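Local coordinates for GTPase-activating protein skywalker (Drosophila melanogaster, PDB 6R82), which acts as a GTPase-activating protein for Rab35 that regulates synaptic vesicle protein turnover through endosomal trafficking, represented here by its TLDc domain, at residues A[12-17]-A[101-106]; A[19-24]-A[107-112]; A[46-51]-A[129-134]; A[59-62]-A[68-71]; A[79-82]-A[88-91]. One frame throughout, in Å; residues are numbered along the deposited sequence.

Contact 1 of 5, residues A[12-17]-A[101-106]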
# COMPACT_ATOMS: atom_id res chain seq x y z
N ARG A 12 -3.27 3.23 17.83
CA ARG A 12 -3.59 2.96 16.44
C ARG A 12 -4.30 4.13 15.80
O ARG A 12 -5.28 3.96 15.06
CB ARG A 12 -4.47 1.71 16.31
CG ARG A 12 -3.96 0.47 17.01
CD ARG A 12 -4.17 -0.75 16.12
NE ARG A 12 -3.29 -1.87 16.45
CZ ARG A 12 -2.03 -2.00 16.04
NH1 ARG A 12 -1.32 -3.07 16.38
NH2 ARG A 12 -1.48 -1.05 15.28
N GLN A 13 -3.83 5.35 16.08
CA GLN A 13 -4.53 6.55 15.65
C GLN A 13 -4.67 6.61 14.14
O GLN A 13 -5.69 7.09 13.61
CB GLN A 13 -3.81 7.80 16.14
CG GLN A 13 -3.83 7.94 17.64
CD GLN A 13 -3.02 9.12 18.12
OE1 GLN A 13 -3.15 10.23 17.59
NE2 GLN A 13 -2.15 8.89 19.11
N PHE A 14 -3.64 6.20 13.41
CA PHE A 14 -3.69 6.34 11.96
C PHE A 14 -4.78 5.45 11.36
O PHE A 14 -5.44 5.85 10.39
CB PHE A 14 -2.31 6.04 11.37
CG PHE A 14 -1.22 6.99 11.85
CD1 PHE A 14 -1.51 8.32 12.12
CD2 PHE A 14 0.09 6.54 12.03
CE1 PHE A 14 -0.51 9.20 12.56
CE2 PHE A 14 1.09 7.41 12.47
CZ PHE A 14 0.78 8.74 12.73
N LEU A 15 -4.99 4.26 11.92
CA LEU A 15 -6.06 3.39 11.44
C LEU A 15 -7.43 4.03 11.64
O LEU A 15 -8.27 4.00 10.74
CB LEU A 15 -6.02 2.04 12.18
CG LEU A 15 -4.98 1.01 11.73
CD1 LEU A 15 -5.18 -0.27 12.52
CD2 LEU A 15 -5.14 0.75 10.27
N PHE A 16 -7.66 4.60 12.83
CA PHE A 16 -8.96 5.22 13.11
C PHE A 16 -9.20 6.43 12.22
O PHE A 16 -10.34 6.67 11.82
CB PHE A 16 -9.06 5.58 14.59
CG PHE A 16 -9.28 4.39 15.49
CD1 PHE A 16 -10.54 3.82 15.59
CD2 PHE A 16 -8.24 3.84 16.21
CE1 PHE A 16 -10.76 2.71 16.40
CE2 PHE A 16 -8.44 2.73 17.03
CZ PHE A 16 -9.72 2.16 17.13
N THR A 17 -8.13 7.16 11.87
CA THR A 17 -8.25 8.27 10.93
C THR A 17 -8.63 7.78 9.54
O THR A 17 -9.42 8.42 8.85
CB THR A 17 -6.94 9.06 10.85
OG1 THR A 17 -6.52 9.42 12.18
CG2 THR A 17 -7.10 10.32 10.02
N PHE A 101 -3.37 6.94 -0.26
CA PHE A 101 -3.72 7.97 0.70
C PHE A 101 -2.43 8.62 1.19
O PHE A 101 -1.35 8.04 1.09
CB PHE A 101 -4.52 7.41 1.88
CG PHE A 101 -3.74 6.48 2.76
CD1 PHE A 101 -2.97 6.95 3.80
CD2 PHE A 101 -3.77 5.11 2.52
CE1 PHE A 101 -2.24 6.08 4.60
CE2 PHE A 101 -3.05 4.23 3.32
CZ PHE A 101 -2.28 4.72 4.37
N SER A 102 -2.58 9.82 1.74
CA SER A 102 -1.54 10.45 2.55
C SER A 102 -2.19 11.02 3.80
O SER A 102 -3.33 11.50 3.76
CB SER A 102 -0.81 11.58 1.79
OG SER A 102 -1.72 12.41 1.09
N LEU A 103 -1.47 10.94 4.92
CA LEU A 103 -1.92 11.53 6.17
C LEU A 103 -1.14 12.78 6.57
O LEU A 103 -1.74 13.70 7.15
CB LEU A 103 -1.85 10.50 7.30
CG LEU A 103 -2.82 9.31 7.19
CD1 LEU A 103 -2.85 8.50 8.48
CD2 LEU A 103 -4.22 9.80 6.84
N TYR A 104 0.16 12.84 6.26
CA TYR A 104 1.01 14.00 6.52
C TYR A 104 2.02 14.12 5.38
O TYR A 104 2.45 13.10 4.83
CB TYR A 104 1.76 13.88 7.86
CG TYR A 104 0.84 13.70 9.05
CD1 TYR A 104 0.63 12.43 9.60
CD2 TYR A 104 0.19 14.79 9.63
CE1 TYR A 104 -0.22 12.26 10.70
CE2 TYR A 104 -0.66 14.62 10.73
CZ TYR A 104 -0.86 13.35 11.26
OH TYR A 104 -1.69 13.18 12.34
N PRO A 105 2.40 15.35 4.99
CA PRO A 105 1.91 16.62 5.53
C PRO A 105 0.48 16.92 5.10
O PRO A 105 -0.32 17.39 5.90
CB PRO A 105 2.89 17.65 4.95
CG PRO A 105 3.36 17.03 3.66
CD PRO A 105 3.40 15.55 3.91
N GLU A 106 0.17 16.62 3.85
CA GLU A 106 -1.19 16.73 3.35
C GLU A 106 -2.02 15.53 3.79
O GLU A 106 -1.50 14.52 4.27
CB GLU A 106 -1.19 16.84 1.82
CG GLU A 106 -0.35 17.97 1.27
CD GLU A 106 -1.14 19.25 1.10
OE1 GLU A 106 -1.46 19.89 2.13
OE2 GLU A 106 -1.46 19.60 -0.06

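Contact 2 of 5, residues A[19-24]-A[107-112]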
# COMPACT_ATOMS: atom_id res chain seq x y z
N TRP A 19 -10.23 4.96 8.80
CA TRP A 19 -11.25 3.91 8.78
C TRP A 19 -12.37 4.21 7.80
O TRP A 19 -12.81 3.32 7.05
CB TRP A 19 -11.80 3.67 10.18
CG TRP A 19 -12.29 2.25 10.38
CD1 TRP A 19 -13.58 1.85 10.64
CD2 TRP A 19 -11.51 1.04 10.30
NE1 TRP A 19 -13.64 0.47 10.73
CE2 TRP A 19 -12.39 -0.04 10.53
CE3 TRP A 19 -10.15 0.78 10.07
CZ2 TRP A 19 -11.96 -1.37 10.53
CZ3 TRP A 19 -9.72 -0.54 10.06
CH2 TRP A 19 -10.62 -1.60 10.29
N SER A 20 -12.84 5.46 7.76
CA SER A 20 -13.98 5.78 6.90
C SER A 20 -13.62 5.79 5.41
O SER A 20 -14.53 5.83 4.58
CB SER A 20 -14.59 7.14 7.28
OG SER A 20 -13.64 8.19 7.19
N TRP A 21 -12.34 5.72 5.05
CA TRP A 21 -12.01 5.65 3.63
C TRP A 21 -12.03 4.23 3.06
O TRP A 21 -12.01 4.08 1.83
CB TRP A 21 -10.63 6.25 3.37
CG TRP A 21 -10.58 7.72 3.54
CD1 TRP A 21 -11.64 8.59 3.51
CD2 TRP A 21 -9.42 8.51 3.76
NE1 TRP A 21 -11.19 9.88 3.70
CE2 TRP A 21 -9.83 9.86 3.86
CE3 TRP A 21 -8.06 8.22 3.87
CZ2 TRP A 21 -8.93 10.89 4.07
CZ3 TRP A 21 -7.17 9.25 4.09
CH2 TRP A 21 -7.61 10.57 4.18
N LEU A 22 -12.06 3.20 3.91
CA LEU A 22 -12.05 1.82 3.43
C LEU A 22 -13.39 1.51 2.76
O LEU A 22 -14.39 2.19 3.01
CB LEU A 22 -11.81 0.85 4.58
CG LEU A 22 -10.58 1.05 5.46
CD1 LEU A 22 -10.68 0.15 6.69
CD2 LEU A 22 -9.28 0.78 4.71
N PRO A 23 -13.43 0.48 1.89
CA PRO A 23 -14.73 0.03 1.38
C PRO A 23 -15.65 -0.35 2.53
O PRO A 23 -15.22 -0.91 3.54
CB PRO A 23 -14.36 -1.19 0.52
CG PRO A 23 -12.91 -0.95 0.13
CD PRO A 23 -12.30 -0.28 1.33
N VAL A 24 -16.93 -0.02 2.37
CA VAL A 24 -17.84 -0.05 3.51
C VAL A 24 -17.90 -1.45 4.12
O VAL A 24 -17.94 -1.60 5.35
CB VAL A 24 -19.23 0.49 3.10
CG1 VAL A 24 -19.83 -0.34 1.96
CG2 VAL A 24 -20.17 0.53 4.29
N ARG A 107 -3.33 15.64 3.59
CA ARG A 107 -4.26 14.56 3.93
C ARG A 107 -5.24 14.42 2.78
O ARG A 107 -6.08 15.31 2.57
CB ARG A 107 -4.97 14.84 5.25
CG ARG A 107 -5.80 13.69 5.75
CD ARG A 107 -6.37 13.94 7.15
NE ARG A 107 -7.36 12.92 7.46
CZ ARG A 107 -8.59 12.89 6.95
NH1 ARG A 107 -9.43 11.91 7.26
NH2 ARG A 107 -8.99 13.86 6.13
N ALA A 108 -5.15 13.32 2.04
CA ALA A 108 -5.99 13.15 0.86
C ALA A 108 -6.13 11.67 0.54
O ALA A 108 -5.31 10.84 0.94
CB ALA A 108 -5.41 13.89 -0.35
N LYS A 109 -7.19 11.36 -0.21
CA LYS A 109 -7.43 10.01 -0.71
C LYS A 109 -7.45 10.08 -2.23
O LYS A 109 -8.21 10.87 -2.81
CB LYS A 109 -8.75 9.45 -0.18
CG LYS A 109 -9.10 8.08 -0.75
CD LYS A 109 -10.54 7.67 -0.47
CE LYS A 109 -10.82 6.29 -1.06
NZ LYS A 109 -12.16 5.77 -0.71
N TYR A 110 -6.61 9.27 -2.88
CA TYR A 110 -6.59 9.22 -4.34
C TYR A 110 -7.17 7.89 -4.80
O TYR A 110 -6.45 6.88 -4.85
CB TYR A 110 -5.18 9.41 -4.87
CG TYR A 110 -4.56 10.68 -4.36
CD1 TYR A 110 -4.83 11.90 -4.97
CD2 TYR A 110 -3.76 10.68 -3.22
CE1 TYR A 110 -4.29 13.07 -4.49
CE2 TYR A 110 -3.21 11.84 -2.73
CZ TYR A 110 -3.48 13.03 -3.37
OH TYR A 110 -2.93 14.20 -2.88
N PRO A 111 -8.46 7.84 -5.15
CA PRO A 111 -9.04 6.61 -5.70
C PRO A 111 -8.62 6.39 -7.14
O PRO A 111 -7.97 7.22 -7.78
CB PRO A 111 -10.55 6.87 -5.60
CG PRO A 111 -10.67 8.36 -5.68
CD PRO A 111 -9.46 8.90 -4.96
N TRP A 112 -8.99 5.21 -7.64
CA TRP A 112 -8.77 4.89 -9.05
C TRP A 112 -9.54 5.87 -9.93
O TRP A 112 -10.71 6.17 -9.67
CB TRP A 112 -9.22 3.46 -9.31
CG TRP A 112 -9.17 3.04 -10.74
CD1 TRP A 112 -8.16 3.29 -11.63
CD2 TRP A 112 -10.15 2.25 -11.45
NE1 TRP A 112 -8.46 2.72 -12.85
CE2 TRP A 112 -9.67 2.08 -12.76
CE3 TRP A 112 -11.37 1.68 -11.09
CZ2 TRP A 112 -10.38 1.36 -13.73
CZ3 TRP A 112 -12.08 0.97 -12.05
CH2 TRP A 112 -11.58 0.82 -13.36
O HOH W 1 -12.86 2.92 -0.31

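Contact 3 of 5, residues A[46-51]-A[129-134]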
# COMPACT_ATOMS: atom_id res chain seq x y z
N THR A 46 11.20 -11.22 3.83
CA THR A 46 10.40 -11.45 5.03
C THR A 46 9.02 -10.82 4.92
O THR A 46 8.05 -11.35 5.47
CB THR A 46 11.12 -10.94 6.29
OG1 THR A 46 11.36 -9.53 6.18
CG2 THR A 46 12.45 -11.67 6.47
N PHE A 47 8.91 -9.70 4.19
CA PHE A 47 7.61 -9.09 3.91
C PHE A 47 6.66 -10.08 3.23
O PHE A 47 5.52 -10.27 3.67
CB PHE A 47 7.83 -7.84 3.05
CG PHE A 47 6.57 -7.19 2.53
CD1 PHE A 47 6.00 -7.58 1.33
CD2 PHE A 47 6.00 -6.12 3.22
CE1 PHE A 47 4.86 -6.96 0.85
CE2 PHE A 47 4.86 -5.49 2.75
CZ PHE A 47 4.29 -5.91 1.55
N TYR A 48 7.12 -10.73 2.15
CA TYR A 48 6.25 -11.66 1.41
C TYR A 48 5.83 -12.83 2.29
O TYR A 48 4.66 -13.21 2.31
CB TYR A 48 6.96 -12.19 0.16
CG TYR A 48 7.22 -11.15 -0.89
CD1 TYR A 48 6.26 -10.20 -1.21
CD2 TYR A 48 8.44 -11.10 -1.56
CE1 TYR A 48 6.49 -9.23 -2.17
CE2 TYR A 48 8.69 -10.13 -2.53
CZ TYR A 48 7.72 -9.20 -2.82
OH TYR A 48 7.97 -8.24 -3.77
N VAL A 49 6.79 -13.41 3.02
CA VAL A 49 6.49 -14.58 3.84
C VAL A 49 5.34 -14.29 4.80
O VAL A 49 4.48 -15.15 5.06
CB VAL A 49 7.76 -15.03 4.59
CG1 VAL A 49 7.42 -16.04 5.65
CG2 VAL A 49 8.81 -15.60 3.60
N ARG A 50 5.28 -13.06 5.33
CA ARG A 50 4.29 -12.75 6.34
C ARG A 50 2.96 -12.26 5.76
O ARG A 50 1.90 -12.52 6.34
CB ARG A 50 4.85 -11.71 7.33
CG ARG A 50 5.65 -12.39 8.45
CD ARG A 50 5.91 -11.49 9.65
NE ARG A 50 6.64 -12.21 10.71
CZ ARG A 50 6.07 -12.78 11.76
NH1 ARG A 50 4.74 -12.73 11.93
NH2 ARG A 50 6.81 -13.39 12.66
N VAL A 51 2.96 -11.54 4.64
CA VAL A 51 1.74 -10.86 4.20
C VAL A 51 1.09 -11.47 2.97
O VAL A 51 -0.05 -11.10 2.65
CB VAL A 51 1.98 -9.35 3.95
CG1 VAL A 51 2.80 -8.72 5.08
CG2 VAL A 51 2.64 -9.10 2.59
N MET A 129 -0.86 -2.77 -8.59
CA MET A 129 0.18 -3.35 -7.75
C MET A 129 1.16 -4.13 -8.62
O MET A 129 0.76 -4.76 -9.60
CB MET A 129 -0.41 -4.32 -6.68
CG MET A 129 -1.55 -3.74 -5.81
SD MET A 129 -2.51 -5.04 -4.95
CE MET A 129 -1.28 -5.68 -3.83
N ALA A 130 2.44 -4.11 -8.23
CA ALA A 130 3.47 -4.93 -8.87
C ALA A 130 4.57 -5.19 -7.85
O ALA A 130 4.84 -4.35 -6.99
CB ALA A 130 4.03 -4.26 -10.13
N ALA A 131 5.20 -6.36 -7.93
CA ALA A 131 6.21 -6.71 -6.93
C ALA A 131 7.10 -7.84 -7.44
O ALA A 131 6.63 -8.75 -8.12
CB ALA A 131 5.56 -7.14 -5.60
N ASP A 132 8.38 -7.78 -7.09
CA ASP A 132 9.29 -8.87 -7.41
C ASP A 132 10.37 -8.91 -6.33
O ASP A 132 10.18 -8.40 -5.23
CB ASP A 132 9.84 -8.73 -8.84
CG ASP A 132 10.64 -7.44 -9.06
OD1 ASP A 132 11.13 -6.82 -8.08
OD2 ASP A 132 10.79 -7.05 -10.24
N SER A 133 11.53 -9.50 -6.65
CA SER A 133 12.57 -9.63 -5.64
C SER A 133 13.36 -8.34 -5.44
O SER A 133 14.10 -8.23 -4.45
CB SER A 133 13.53 -10.76 -6.00
OG SER A 133 14.37 -10.39 -7.10
N LYS A 134 13.22 -7.37 -6.34
CA LYS A 134 13.97 -6.13 -6.24
C LYS A 134 13.13 -4.96 -5.73
O LYS A 134 13.70 -4.00 -5.20
CB LYS A 134 14.56 -5.74 -7.61
CG LYS A 134 15.51 -6.79 -8.23
CD LYS A 134 16.60 -7.20 -7.28
CE LYS A 134 17.83 -6.32 -7.45
NZ LYS A 134 18.82 -6.54 -6.35

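Contact 4 of 5, residues A[59-62]-A[68-71]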
# COMPACT_ATOMS: atom_id res chain seq x y z
N LEU A 59 -1.32 -0.67 3.73
CA LEU A 59 0.11 -0.42 3.83
C LEU A 59 0.32 1.01 4.32
O LEU A 59 -0.26 1.94 3.76
CB LEU A 59 0.78 -0.65 2.47
CG LEU A 59 2.30 -0.81 2.48
CD1 LEU A 59 2.74 -1.85 1.45
CD2 LEU A 59 2.95 0.54 2.22
N MET A 60 1.13 1.17 5.37
CA MET A 60 1.38 2.48 5.96
C MET A 60 2.88 2.73 6.07
O MET A 60 3.59 1.95 6.72
CB MET A 60 0.73 2.60 7.34
CG MET A 60 0.36 4.05 7.67
SD MET A 60 -0.80 4.13 9.03
CE MET A 60 -2.12 3.05 8.45
N ILE A 61 3.35 3.82 5.48
CA ILE A 61 4.76 4.19 5.48
C ILE A 61 4.94 5.44 6.32
O ILE A 61 4.24 6.44 6.13
CB ILE A 61 5.28 4.42 4.05
CG1 ILE A 61 5.20 3.13 3.24
CG2 ILE A 61 6.72 4.96 4.08
CD1 ILE A 61 5.20 3.35 1.75
N LYS A 62 5.90 5.39 7.24
CA LYS A 62 6.35 6.55 7.99
C LYS A 62 7.79 6.84 7.56
O LYS A 62 8.68 6.01 7.77
CB LYS A 62 6.24 6.30 9.49
CG LYS A 62 4.79 6.30 10.04
CD LYS A 62 4.54 5.14 11.02
CE LYS A 62 3.09 4.65 10.97
NZ LYS A 62 2.79 3.87 9.73
N VAL A 68 3.67 10.70 6.26
CA VAL A 68 2.91 9.48 6.49
C VAL A 68 1.96 9.30 5.32
O VAL A 68 1.14 10.18 5.04
CB VAL A 68 2.14 9.51 7.81
CG1 VAL A 68 1.10 8.40 7.86
CG2 VAL A 68 3.10 9.38 8.98
N PHE A 69 2.06 8.16 4.64
CA PHE A 69 1.23 7.85 3.49
C PHE A 69 1.24 6.33 3.28
O PHE A 69 1.91 5.59 4.01
CB PHE A 69 1.69 8.61 2.24
CG PHE A 69 3.14 8.38 1.89
CD1 PHE A 69 4.14 9.17 2.44
CD2 PHE A 69 3.50 7.37 1.01
CE1 PHE A 69 5.46 8.97 2.12
CE2 PHE A 69 4.83 7.15 0.69
CZ PHE A 69 5.81 7.95 1.24
N GLY A 70 0.48 5.87 2.30
CA GLY A 70 0.37 4.44 2.09
C GLY A 70 -0.69 4.10 1.06
O GLY A 70 -1.03 4.92 0.21
N ALA A 71 -1.19 2.87 1.15
CA ALA A 71 -2.18 2.42 0.18
C ALA A 71 -3.03 1.29 0.74
O ALA A 71 -2.54 0.43 1.47
CB ALA A 71 -1.51 1.94 -1.12

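Contact 5 of 5, residues A[79-82]-A[88-91]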
# COMPACT_ATOMS: atom_id res chain seq x y z
N GLU A 79 -0.15 -12.86 -5.69
CA GLU A 79 -0.49 -12.81 -7.11
C GLU A 79 0.55 -12.09 -7.97
O GLU A 79 0.37 -12.01 -9.18
CB GLU A 79 -1.87 -12.16 -7.29
CG GLU A 79 -3.01 -13.09 -6.79
CD GLU A 79 -4.41 -12.48 -6.96
OE1 GLU A 79 -4.55 -11.41 -7.58
OE2 GLU A 79 -5.38 -13.10 -6.46
N ARG A 80 1.64 -11.59 -7.38
CA ARG A 80 2.66 -10.90 -8.16
C ARG A 80 3.28 -11.80 -9.23
O ARG A 80 3.87 -11.29 -10.19
CB ARG A 80 3.75 -10.36 -7.24
CG ARG A 80 4.51 -11.46 -6.51
CD ARG A 80 5.38 -10.93 -5.39
NE ARG A 80 6.18 -11.99 -4.79
CZ ARG A 80 5.77 -12.80 -3.81
NH1 ARG A 80 4.53 -12.68 -3.29
NH2 ARG A 80 6.58 -13.73 -3.35
N ASN A 81 3.16 -13.13 -9.09
CA ASN A 81 3.84 -14.08 -9.96
C ASN A 81 2.90 -14.76 -10.95
O ASN A 81 3.33 -15.68 -11.64
CB ASN A 81 4.58 -15.14 -9.13
CG ASN A 81 5.81 -14.59 -8.46
OD1 ASN A 81 6.58 -13.87 -9.08
ND2 ASN A 81 6.01 -14.93 -7.18
N VAL A 82 1.64 -14.33 -11.01
CA VAL A 82 0.68 -14.94 -11.92
C VAL A 82 1.14 -14.73 -13.36
O VAL A 82 1.60 -13.64 -13.74
CB VAL A 82 -0.72 -14.35 -11.67
CG1 VAL A 82 -1.65 -14.59 -12.86
CG2 VAL A 82 -1.32 -14.93 -10.36
N GLN A 88 3.55 -15.60 -19.92
CA GLN A 88 4.33 -14.43 -19.57
C GLN A 88 3.88 -13.90 -18.22
O GLN A 88 2.69 -13.67 -18.00
CB GLN A 88 4.18 -13.35 -20.63
CG GLN A 88 4.99 -12.12 -20.29
CD GLN A 88 5.19 -11.20 -21.48
OE1 GLN A 88 4.34 -11.14 -22.37
NE2 GLN A 88 6.31 -10.49 -21.50
N ARG A 89 4.83 -13.69 -17.31
CA ARG A 89 4.51 -13.14 -16.01
C ARG A 89 3.84 -11.78 -16.15
O ARG A 89 4.30 -10.92 -16.90
CB ARG A 89 5.78 -13.01 -15.18
CG ARG A 89 5.55 -12.67 -13.72
CD ARG A 89 6.90 -12.48 -13.09
NE ARG A 89 6.91 -12.30 -11.64
CZ ARG A 89 7.03 -11.12 -11.04
NH1 ARG A 89 7.11 -10.02 -11.77
NH2 ARG A 89 7.08 -11.05 -9.72
N GLN A 90 2.75 -11.58 -15.41
CA GLN A 90 2.05 -10.30 -15.44
C GLN A 90 2.70 -9.33 -14.47
O GLN A 90 2.86 -9.65 -13.29
CB GLN A 90 0.57 -10.50 -15.10
CG GLN A 90 -0.20 -11.23 -16.18
CD GLN A 90 -0.16 -10.50 -17.52
OE1 GLN A 90 0.70 -10.77 -18.36
NE2 GLN A 90 -1.07 -9.55 -17.70
N ALA A 91 3.08 -8.16 -14.96
CA ALA A 91 3.69 -7.16 -14.09
C ALA A 91 2.69 -6.65 -13.06
O ALA A 91 2.86 -6.86 -11.85
CB ALA A 91 4.24 -6.00 -14.93
O HOH W 2 0.33 -10.64 -11.62

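Contact 1 of 5, residues A[12-17]-A[101-106]
T17 is tied into its helix by its backbone N, which donates to Q13 O at 3.0 Å, while its methyl CG2 lies 4.3 Å from L103 CD2 on the strand. No hydrogen bond spans the contact. Helix 13-18 is laid against the antiparallel sheet of the TLDc domain, and the axes of segments 13-17 and 101-104 approach to 10.6 Å at an angle of 128°, so that side chains have to fill the space between them. F14 supplies most of the filling from the helix. With its CG anti to the carbonyl carbon (chi1 -62°), its ring is swung from the helix towards the strand, where M60 and K62 of strand 57-63 also touch it. L103 answers with a forked end: CD1 meets F14 CB at 3.8 Å and reaches the first atoms of the ring obliquely, while CD2 turns to T17. A leucine suits this place because its two methyls serve two helix residues separated by about one helical turn, and L18 and W21 pack against the same buried side chain. Next along the strand, Y104 also contributes, although neighbouring residues of a regular strand point to opposite faces. A classic beta bulge accounts for this, with L103 and Y104 both facing V68. Y104 is exposed; a tyrosine suits the place because its ring can pack at an edge while its hydroxyl is polar enough for the surface. The two aromatic side chains cross at about a right angle, and F14 CE1 lies at the edge of the tyrosine ring, in its plane, 3.6 Å from Y104 CE1.

Contact 2 of 5, residues A[19-24]-A[107-112]
W21 is met by two long cationic side chains, K109 over one face and R107 at the far end of the indole. The CB of K109 sits above the six-membered ring, 4.2 Å from the centroid and only 12° off the normal, a CH-pi contact. The lysine continues past the tryptophan in the opposite direction, CD passing 4.0 Å from W21 CG, until NZ donates to W21 O at 3.1 Å. That bond lies in the carbonyl plane and uses a lone pair. The same oxygen takes a second hydrogen bond, from a water at 2.6 Å, and this water in turn accepts from K109 NZ, closing a small triangle. W21 CZ2 lies over one face of the R107 guanidinium, 3.4 Å from R107 NH1, but the two planes are tilted by 41°, so the groups overlap partially and are not stacked flush. A lysine suits its place because its methylenes lie along the ring while NZ reaches the carbonyl and water; an arginine suits because its flat guanidinium can lie against the aromatic rim.

What positions this first shell is the strand behind it. K109 CG is anti to the backbone N (chi1 176°) and the chain beyond is extended, long enough to span the ring; F99 makes a cation-pi contact with the same lysine. Between the two cations, A108 turns its methyl away and bonds through its backbone to S102. F101 and L103 pack against W21 from strand 99-104. The loop after helix 13-18 is thus pinned by one tryptophan to the antiparallel beta hairpin of strands 99-104 and 108-110 in the TLDc fold.

Contact 3 of 5, residues A[46-51]-A[129-134]
The Y48 ring meets the other segment along its outer edge: D132 O lies near the ring plane, and A131 CB approaches obliquely, 4.1 Å from Y48 CZ. At its inner end Y48 CD1 comes in plane to the edge of the F47 ring, one face of which carries V51 CG2 of the same helix. R80 makes a cation-pi contact with Y48, and I136 packs on it too. The bond that crosses the contact is Y48 OH to D132 O, 2.7 Å long, with the donor tilted 26° from the carbonyl plane. Because CG is anti to the carbonyl carbon (chi1 -67°), the ring projects from the helix and delivers the hydroxyl just where strand 129-131 ends. Between helix 44-51 and segment 129-134 of the TLDc domain, the link is the one long side chain of Y48, the nearest CA atoms, of Y48 and S133, being 9.7 Å apart; F47 and V51 pack on other strands of the sheet. A131 suits its place by being small, since its CB is already 3.2 Å from Y48 OH. A phenylalanine at Y48 would probably keep much of the ring packing but leave D132 O without this donor. Beyond the carbonyl, the chain turns sharply: D132 OD1 accepts from K134 N at 2.8 Å, an Asx turn, and also from M135 N. The short aspartate side chain can bend back to do this, and K134 N meets OD1 from above the carboxylate plane.

Contact 4 of 5, residues A[59-62]-A[68-71]
I61 and F69 form the tight part of this contact. They are a hydrogen-bonded antiparallel pair, and I61 N reaches F69 O at 2.7 Å. On the same face of the sheet, I61 CB lies over one face of the F69 ring and I61 CD1 stands 4.0 Å from F69 CE2. F69 pays for this with its CG between the backbone N and carbonyl carbon (chi1 55°), the crowded position; F174 meets its ring edge-to-face. The L59 and A71 pair is similarly bonded, L59 N donating to A71 O at 2.8 Å. The CA atoms come nearest at M60 and G70, 4.5 Å apart, and G70 CA is 3.1 Å from L59 O; a side chain here would run into that oxygen, which explains the glycine.

The face of M60, K62 and V68 is looser where M60 CG and V68 CG1 are 4.4 Å apart, and helix 13-18 covers M60. Its solvent side is at K62, partly exposed and bent along its length, which still touches V68, CG to CG2 at 3.7 Å; its NZ makes a weak, long ion pair with E180. Alternating hydrogen-bonded and non-hydrogen-bonded pairs are those of an antiparallel beta hairpin, strands 57-63 and 68-73, in the TLDc sheet.

Contact 5 of 5, residues A[79-82]-A[88-91]
R89 stretches from its loop to N81, CG leaving CB anti to the backbone N (chi1 -170°). CG passes 4.1 Å from V82 O, and the chain stays extended to NE. There the guanidinium begins its grip: NE donates to N81 OD1 at 3.0 Å, on a lone pair in the carbonyl plane, and NH2 donates to the same oxygen at 2.9 Å, from above that plane. This is a side-on hold on one acceptor, which lies at the edge of the guanidinium. CZ has R80 O over its face, 3.3 Å away, and NH2 also bonds to A131 O. These segments are two limbs of the long excursion between strands 68-73 and 99-104 of the TLDc domain, one a 3-10 segment and the other irregular. Their backbones meet by Q90 N donating to V82 O at 2.9 Å, while a water links E79 O to Q90 O. A leucine in place of R89 would probably leave both N81 OD1 and A131 O without these donors. Asparagine suits N81 because its short side chain places a carbonyl oxygen where NE and NH2 can share it. The guanidinium of R80 stands at 74° to that of R89 and forms a salt bridge with E52.

How the contacts relate
All five contacts lie within the TLDc domain and fall into two groups. In the first, contacts 1, 2 and 4 share neighbouring strands: S102 N bonds to A108 O at 3.0 Å between contacts 1 and 2, and L103 N to V68 O at 2.7 Å between contacts 1 and 4, whose centres are about 8 Å apart. In the second, R89 NH2 meets A131 O at 2.8 Å, joining contacts 3 and 5, with centres about 12 Å apart. Contact 4 approaches contact 3 to about 4 Å between nearest atoms without touching it. Contacts 1 and 5, with centres about 31 Å apart, lie on opposite sides of the chain's centre.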